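Local coordinates for uncharacterized protein VPA0106 (Vibrio parahaemolyticus, PDB 3U07) that is of unknown function, belongs to the DUF1254/DUF1214 families and, with a probable signal sequence, is likely exported from the cytoplasm, at residues Ala123-Thr128 / Pro311-Tyr316; Ile110-Asp115 / Trp307-Ile312; Lys327-Lys332 / Glu405-Ala410. The protein carries 2 engineered substitutions. All coordinates share one frame; numbering follows the deposited sequence.

Interaction 1 (Ala123-Thr128 / Pro311-Tyr316)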
# COMPACT_ATOMS: atom_id res chain seq x y z
N ALA A 123 4.97 -6.27 7.98
CA ALA A 123 5.84 -5.32 7.30
C ALA A 123 7.26 -5.62 7.74
O ALA A 123 7.80 -4.95 8.61
CB ALA A 123 5.46 -3.89 7.67
N PHE A 124 7.85 -6.66 7.16
CA PHE A 124 9.22 -7.03 7.48
C PHE A 124 10.10 -6.23 6.53
O PHE A 124 9.86 -6.21 5.33
CB PHE A 124 9.45 -8.53 7.25
CG PHE A 124 8.61 -9.40 8.13
CD1 PHE A 124 8.81 -9.43 9.51
CD2 PHE A 124 7.59 -10.19 7.58
CE1 PHE A 124 8.01 -10.23 10.34
CE2 PHE A 124 6.80 -11.00 8.40
CZ PHE A 124 7.00 -11.01 9.78
N SER A 125 11.12 -5.57 7.07
CA SER A 125 11.98 -4.78 6.20
C SER A 125 13.31 -4.36 6.81
O SER A 125 13.54 -4.51 8.02
CB SER A 125 11.24 -3.52 5.73
OG SER A 125 11.51 -2.43 6.60
N SER A 126 14.16 -3.83 5.94
CA SER A 126 15.48 -3.33 6.30
C SER A 126 15.39 -2.28 7.41
O SER A 126 16.28 -2.15 8.24
CB SER A 126 16.14 -2.72 5.07
OG SER A 126 15.28 -1.74 4.48
N ARG A 127 14.30 -1.52 7.40
CA ARG A 127 14.10 -0.47 8.40
C ARG A 127 14.21 -1.02 9.81
O ARG A 127 14.74 -0.37 10.71
CB ARG A 127 12.72 0.18 8.22
CG ARG A 127 12.48 1.36 9.15
CD ARG A 127 11.08 1.93 8.97
NE ARG A 127 10.05 1.13 9.63
CZ ARG A 127 9.76 1.20 10.92
NH1 ARG A 127 10.41 2.04 11.72
NH2 ARG A 127 8.81 0.42 11.43
N THR A 128 13.70 -2.23 10.01
CA THR A 128 13.73 -2.83 11.34
C THR A 128 14.53 -4.12 11.45
O THR A 128 14.70 -4.64 12.55
CB THR A 128 12.28 -3.08 11.85
OG1 THR A 128 11.55 -3.85 10.89
CG2 THR A 128 11.55 -1.76 12.07
N PRO A 311 2.18 4.78 7.39
CA PRO A 311 3.15 5.88 7.29
C PRO A 311 4.54 5.72 7.91
O PRO A 311 5.49 6.36 7.45
CB PRO A 311 2.38 7.06 7.89
CG PRO A 311 1.42 6.41 8.83
CD PRO A 311 0.94 5.23 8.04
N ILE A 312 4.68 4.87 8.92
CA ILE A 312 5.99 4.67 9.56
C ILE A 312 6.96 3.96 8.61
O ILE A 312 8.17 4.08 8.76
CB ILE A 312 5.86 3.86 10.88
CG1 ILE A 312 7.20 3.86 11.62
CG2 ILE A 312 5.42 2.43 10.58
CD1 ILE A 312 7.12 3.27 13.03
N GLU A 313 6.42 3.24 7.63
CA GLU A 313 7.25 2.53 6.67
C GLU A 313 7.48 3.43 5.46
O GLU A 313 8.56 3.46 4.88
CB GLU A 313 6.58 1.24 6.20
CG GLU A 313 6.20 0.27 7.30
CD GLU A 313 7.39 -0.22 8.10
OE1 GLU A 313 8.53 -0.15 7.58
OE2 GLU A 313 7.19 -0.68 9.24
N ALA A 314 6.43 4.15 5.08
CA ALA A 314 6.50 5.05 3.93
C ALA A 314 5.42 6.12 4.00
O ALA A 314 4.24 5.83 4.17
CB ALA A 314 6.36 4.26 2.63
N SER A 315 5.84 7.38 3.88
CA SER A 315 4.92 8.50 3.88
C SER A 315 5.18 9.25 2.59
O SER A 315 6.20 9.03 1.93
CB SER A 315 5.17 9.42 5.08
OG SER A 315 4.71 8.82 6.28
N TYR A 316 4.27 10.13 2.20
CA TYR A 316 4.47 10.86 0.96
C TYR A 316 3.86 12.25 0.99
O TYR A 316 3.08 12.59 1.88
CB TYR A 316 3.89 10.06 -0.22
CG TYR A 316 2.41 10.25 -0.43
CD1 TYR A 316 1.49 9.91 0.56
CD2 TYR A 316 1.93 10.81 -1.62
CE1 TYR A 316 0.12 10.12 0.38
CE2 TYR A 316 0.56 11.02 -1.81
CZ TYR A 316 -0.33 10.68 -0.81
OH TYR A 316 -1.68 10.91 -0.99
O HOH W 1 9.24 -2.82 9.43

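Interaction 2 (Ile110-Asp115 / Trp307-Ile312)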
# COMPACT_ATOMS: atom_id res chain seq x y z
N ILE A 110 11.40 -4.44 1.65
CA ILE A 110 10.26 -4.61 2.53
C ILE A 110 9.30 -5.67 2.01
O ILE A 110 9.06 -5.77 0.80
CB ILE A 110 9.49 -3.27 2.71
CG1 ILE A 110 8.35 -3.45 3.71
CG2 ILE A 110 8.97 -2.78 1.35
CD1 ILE A 110 7.80 -2.15 4.22
N LEU A 111 8.80 -6.51 2.92
CA LEU A 111 7.81 -7.53 2.58
C LEU A 111 6.57 -6.98 3.28
O LEU A 111 6.52 -6.87 4.50
CB LEU A 111 8.20 -8.89 3.16
CG LEU A 111 7.13 -9.99 3.12
CD1 LEU A 111 6.62 -10.19 1.70
CD2 LEU A 111 7.72 -11.28 3.67
N HIS A 112 5.56 -6.62 2.49
CA HIS A 112 4.34 -6.03 3.03
C HIS A 112 3.10 -6.86 2.70
O HIS A 112 2.83 -7.13 1.53
CB HIS A 112 4.22 -4.62 2.46
CG HIS A 112 2.96 -3.90 2.85
ND1 HIS A 112 2.33 -3.01 2.01
CD2 HIS A 112 2.23 -3.93 3.99
CE1 HIS A 112 1.26 -2.52 2.62
NE2 HIS A 112 1.18 -3.06 3.82
N THR A 113 2.35 -7.26 3.72
CA THR A 113 1.14 -8.04 3.50
C THR A 113 -0.04 -7.38 4.18
O THR A 113 0.09 -6.76 5.23
CB THR A 113 1.28 -9.49 4.06
OG1 THR A 113 1.63 -9.45 5.45
CG2 THR A 113 2.34 -10.28 3.29
N MSE A 114 -1.21 -7.51 3.55
CA MSE A 114 -2.44 -6.93 4.09
C MSE A 114 -3.57 -7.93 3.93
O MSE A 114 -3.58 -8.71 2.98
CB MSE A 114 -2.78 -5.63 3.35
CG MSE A 114 -1.74 -4.53 3.56
SE MSE A 114 -2.20 -2.87 2.65
CE MSE A 114 -1.65 -3.45 0.90
N ASP A 115 -4.52 -7.91 4.86
CA ASP A 115 -5.63 -8.83 4.76
C ASP A 115 -6.80 -8.20 4.02
O ASP A 115 -6.75 -7.01 3.64
CB ASP A 115 -6.07 -9.32 6.15
CG ASP A 115 -6.56 -8.20 7.07
OD1 ASP A 115 -7.18 -7.23 6.58
OD2 ASP A 115 -6.33 -8.32 8.29
N TRP A 307 -4.30 -0.20 -0.37
CA TRP A 307 -3.10 -1.03 -0.29
C TRP A 307 -1.85 -0.25 0.13
O TRP A 307 -0.73 -0.76 0.02
CB TRP A 307 -2.85 -1.73 -1.64
CG TRP A 307 -4.03 -2.51 -2.15
CD1 TRP A 307 -4.63 -2.39 -3.37
CD2 TRP A 307 -4.77 -3.51 -1.44
NE1 TRP A 307 -5.69 -3.26 -3.48
CE2 TRP A 307 -5.79 -3.97 -2.31
CE3 TRP A 307 -4.65 -4.09 -0.17
CZ2 TRP A 307 -6.71 -4.95 -1.93
CZ3 TRP A 307 -5.57 -5.08 0.20
CH2 TRP A 307 -6.57 -5.50 -0.68
N GLY A 308 -2.04 0.97 0.61
CA GLY A 308 -0.91 1.77 1.04
C GLY A 308 -0.24 1.30 2.31
O GLY A 308 -0.87 0.73 3.21
N LEU A 309 1.07 1.54 2.38
CA LEU A 309 1.87 1.17 3.55
C LEU A 309 1.57 2.10 4.72
O LEU A 309 1.19 3.25 4.53
CB LEU A 309 3.36 1.31 3.22
CG LEU A 309 4.12 0.19 2.52
CD1 LEU A 309 5.44 0.71 2.00
CD2 LEU A 309 4.34 -0.97 3.49
N PRO A 310 1.71 1.59 5.95
CA PRO A 310 1.46 2.44 7.12
C PRO A 310 2.52 3.54 7.01
O PRO A 310 3.65 3.29 6.58
CB PRO A 310 1.73 1.49 8.29
CG PRO A 310 1.28 0.15 7.73
CD PRO A 310 1.89 0.18 6.34
N PRO A 311 2.18 4.78 7.39
CA PRO A 311 3.15 5.88 7.29
C PRO A 311 4.54 5.72 7.91
O PRO A 311 5.49 6.36 7.45
CB PRO A 311 2.38 7.06 7.89
CG PRO A 311 1.42 6.41 8.83
CD PRO A 311 0.94 5.23 8.04
N ILE A 312 4.68 4.87 8.92
CA ILE A 312 5.99 4.67 9.56
C ILE A 312 6.96 3.96 8.61
O ILE A 312 8.17 4.08 8.76
CB ILE A 312 5.86 3.86 10.88
CG1 ILE A 312 7.20 3.86 11.62
CG2 ILE A 312 5.42 2.43 10.58
CD1 ILE A 312 7.12 3.27 13.03

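Interaction 3 (Lys327-Lys332 / Glu405-Ala410)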
# COMPACT_ATOMS: atom_id res chain seq x y z
N LYS A 327 0.56 26.79 -11.37
CA LYS A 327 0.72 25.37 -11.67
C LYS A 327 2.16 25.11 -12.11
O LYS A 327 2.72 25.87 -12.90
CB LYS A 327 -0.23 24.97 -12.80
CG LYS A 327 -0.11 23.52 -13.22
CD LYS A 327 -0.77 22.61 -12.20
CE LYS A 327 -0.40 21.16 -12.46
NZ LYS A 327 1.05 20.92 -12.22
N LEU A 328 2.76 24.03 -11.60
CA LEU A 328 4.12 23.67 -11.99
C LEU A 328 4.07 23.31 -13.47
O LEU A 328 3.25 22.49 -13.88
CB LEU A 328 4.60 22.46 -11.18
CG LEU A 328 4.79 22.71 -9.69
CD1 LEU A 328 5.06 21.39 -8.98
CD2 LEU A 328 5.94 23.70 -9.49
N ASP A 329 4.95 23.91 -14.26
CA ASP A 329 4.98 23.68 -15.70
C ASP A 329 6.37 24.00 -16.25
O ASP A 329 6.77 25.16 -16.31
CB ASP A 329 3.94 24.60 -16.36
CG ASP A 329 3.68 24.25 -17.81
OD1 ASP A 329 4.61 23.78 -18.50
OD2 ASP A 329 2.54 24.48 -18.27
N GLY A 330 7.09 22.97 -16.67
CA GLY A 330 8.43 23.16 -17.19
C GLY A 330 8.59 23.98 -18.46
O GLY A 330 9.70 24.38 -18.79
N SER A 331 7.49 24.23 -19.17
CA SER A 331 7.57 25.01 -20.40
C SER A 331 7.55 26.50 -20.10
O SER A 331 7.82 27.33 -20.97
CB SER A 331 6.41 24.66 -21.33
OG SER A 331 5.16 25.02 -20.76
N LYS A 332 7.24 26.85 -18.85
CA LYS A 332 7.14 28.25 -18.45
C LYS A 332 8.20 28.76 -17.49
O LYS A 332 8.46 29.96 -17.45
CB LYS A 332 5.77 28.51 -17.84
CG LYS A 332 4.62 28.14 -18.75
CD LYS A 332 3.29 28.53 -18.16
CE LYS A 332 2.17 28.19 -19.14
NZ LYS A 332 0.84 28.59 -18.61
N GLU A 405 8.46 19.76 -20.48
CA GLU A 405 7.93 20.98 -21.09
C GLU A 405 6.40 20.98 -21.03
O GLU A 405 5.73 21.27 -22.02
CB GLU A 405 8.36 21.06 -22.56
CG GLU A 405 9.86 21.09 -22.79
CD GLU A 405 10.38 22.47 -23.11
OE1 GLU A 405 10.21 23.38 -22.27
OE2 GLU A 405 10.96 22.65 -24.20
N LYS A 406 5.87 20.65 -19.86
CA LYS A 406 4.42 20.60 -19.66
C LYS A 406 4.10 20.62 -18.17
O LYS A 406 5.01 20.61 -17.34
CB LYS A 406 3.86 19.32 -20.28
CG LYS A 406 4.57 18.05 -19.83
CD LYS A 406 3.73 16.81 -20.13
CE LYS A 406 4.49 15.53 -19.78
NZ LYS A 406 3.67 14.31 -20.03
N PRO A 407 2.81 20.68 -17.82
CA PRO A 407 2.48 20.70 -16.39
C PRO A 407 2.99 19.40 -15.75
O PRO A 407 2.86 18.32 -16.33
CB PRO A 407 0.96 20.79 -16.39
CG PRO A 407 0.69 21.61 -17.62
CD PRO A 407 1.62 20.97 -18.63
N PHE A 408 3.57 19.52 -14.56
CA PHE A 408 4.09 18.35 -13.86
C PHE A 408 3.83 18.50 -12.37
O PHE A 408 3.45 19.57 -11.89
CB PHE A 408 5.60 18.23 -14.10
CG PHE A 408 6.41 19.35 -13.48
CD1 PHE A 408 6.90 19.24 -12.18
CD2 PHE A 408 6.68 20.52 -14.19
CE1 PHE A 408 7.66 20.27 -11.60
CE2 PHE A 408 7.43 21.56 -13.63
CZ PHE A 408 7.92 21.43 -12.33
N TYR A 409 4.02 17.41 -11.64
CA TYR A 409 3.88 17.46 -10.19
C TYR A 409 5.03 16.66 -9.62
O TYR A 409 5.63 15.83 -10.31
CB TYR A 409 2.53 16.90 -9.71
CG TYR A 409 2.22 15.48 -10.10
CD1 TYR A 409 1.66 15.18 -11.35
CD2 TYR A 409 2.44 14.43 -9.21
CE1 TYR A 409 1.32 13.88 -11.69
CE2 TYR A 409 2.11 13.11 -9.54
CZ TYR A 409 1.55 12.85 -10.78
OH TYR A 409 1.21 11.56 -11.13
N ALA A 410 5.36 16.93 -8.37
CA ALA A 410 6.46 16.23 -7.72
C ALA A 410 5.94 15.46 -6.53
O ALA A 410 5.11 15.96 -5.77
CB ALA A 410 7.52 17.24 -7.27

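Interaction 1 (Ala123-Thr128 / Pro311-Tyr316)
R127 and E313 form a two-pronged salt bridge, and the arginine side chain can be followed to it atom by atom. From CB, CG lies anti to the backbone N and the chain runs extended to CD, which sits 3.6 Å from both OE1 of E313 and the carbonyl O of I312. A bend at chi3 (78°) then turns NE in toward E313. NE meets OE1 of E313 at 2.9 Å with an N-H...O angle of 158°, and NH2 reaches E313 OE2, also at 2.9 Å. Between them, R127 CZ is 3.6 Å from E313 OE2. The grip is side-on, one nitrogen to each oxygen. Both oxygens lie close to the guanidinium plane, yet each is met from above the carboxylate plane, since the two planes stand 61° apart. NH1 of R127 lies 3.7 Å from I312 CG1; this branch of I312 lies over one face of the guanidinium toward its rim, while T128 CG2 lies over the opposite face.

E313 OE2 has a second partner, a water that also donates to the carbonyl O of A123 (2.7 Å) and accepts from T128 OG1. CB of A123 is 4.0 Å from E313 OE2. S125 is the N-cap of the short helix 126-129: its OG accepts from R127 N, which helps to hold the backbone.

The contact ties the start of the short helix 126-129, just after strand 120-125, to the loop before strand 315-319. E313 is a buried acid, and its carboxylate is met by two guanidinium N-H groups and a water. Such an environment would probably favour its ionised form and make the ion pair a directional link between the two parts of the chain.

Interaction 2 (Ile110-Asp115 / Trp307-Ile312)
M114 and W307 approach to 7.4 Å, CA to CA, and H112 and L309 to 7.6 Å between the same atoms, where strand residues 110-115 pass the loop 307-310 with end-to-end directions 117° apart. L309 places CD2 over one face of the H112 imidazole, 3.3 Å from the ring centroid and 17° off its normal. This CH-pi contact is displaced toward the ND1 and CG side, with H112 ND1 only 3.2 Å from L309 CD2. The same CD2 meets I110 CD1 tip to tip at 3.7 Å, so one methyl packs against both H112 and I110. The ring's NE2 is hydrogen-bonded to T120 OG1, which helps to hold the imidazole against the leucine.

Selenomethionine M114 packs beside W307. Its SE lies 5.3 Å from the centroid of the six-membered ring, near the ring plane, so this is an edge-on Met-aromatic contact. The terminal CE approaches W307 too closely for its exact position to be trusted.

The loop therefore lies across the sheet, on the face bearing I110, H112 and M114. Beyond the contact, W307 meets F46 of helix 26-52 edge-to-face and makes a cation-pi contact with K163, while L309 also touches R167; both basic residues belong to the adjoining strand 161-169.

Interaction 3 (Lys327-Lys332 / Glu405-Ala410)
L328 O is gripped by two donors: F408 N across the contact at 3.1 Å, and K327 NZ from its own segment at 3.2 Å. The lysine nitrogen comes in the carbonyl plane, on a lone pair, whereas the F408 amide approaches from above that plane. K327 NZ is also tied by a salt bridge to D320 and a hydrogen bond to N355.

Two residues along, G330 N donates to K406 O at 3.2 Å. These two bonds flank D329 and P407, a non-hydrogen-bonded antiparallel pair whose CA atoms are 4.0 Å apart. P407 CA points its hydrogen at L328 O, and D329 CA does likewise toward K406 O, adding weak CA-H...O contacts.

The F408 ring closes the apolar side. Its CG takes the position between backbone N and carbonyl carbon (chi1 67°), and L328 CB sits over the ring centre, 3.7 Å from the centroid and 13° off the normal. G330 N lies at the ring's edge instead, near its plane.

D329 lies side by side with the P407 ring, its OD2 3.5 Å from P407 CG. Its OD1 turns back to accept S331 N, an Asx turn, and S331 OG at 2.6 Å, both from the same face of the carboxylate.

The contact thus joins the loop before strand 334-340 to the start of strand 408-417 by a short bridge. Backbone bonds set its register, while OD1 of D329 serves its own turn rather than the partner segment. With two donors L328 O is well satisfied: the F408 amide shares it with an ammonium whose charge D320 probably balances.

How the interactions relate
Interactions 1 and 2 are neighbours, with centres 8 Å apart: both bind the 307-316 region to adjacent strands, 109-115 and 120-125, of one antiparallel sheet. They touch directly through a probable F124 O to L111 N hydrogen bond and through A314 against L309. Interaction 2 is buried near the centre of the chain and is held by apolar and ring contacts; interaction 1, partly buried, relies on an ion pair and a water. Interaction 3 is about 30 Å from interaction 1, centre to centre, and 27 Å from the chain centre. It works mainly through backbone bonds. Its strand 408-417 pairs with 315-319, which begins inside segment 311-316, so one sheet links interactions 1 and 3.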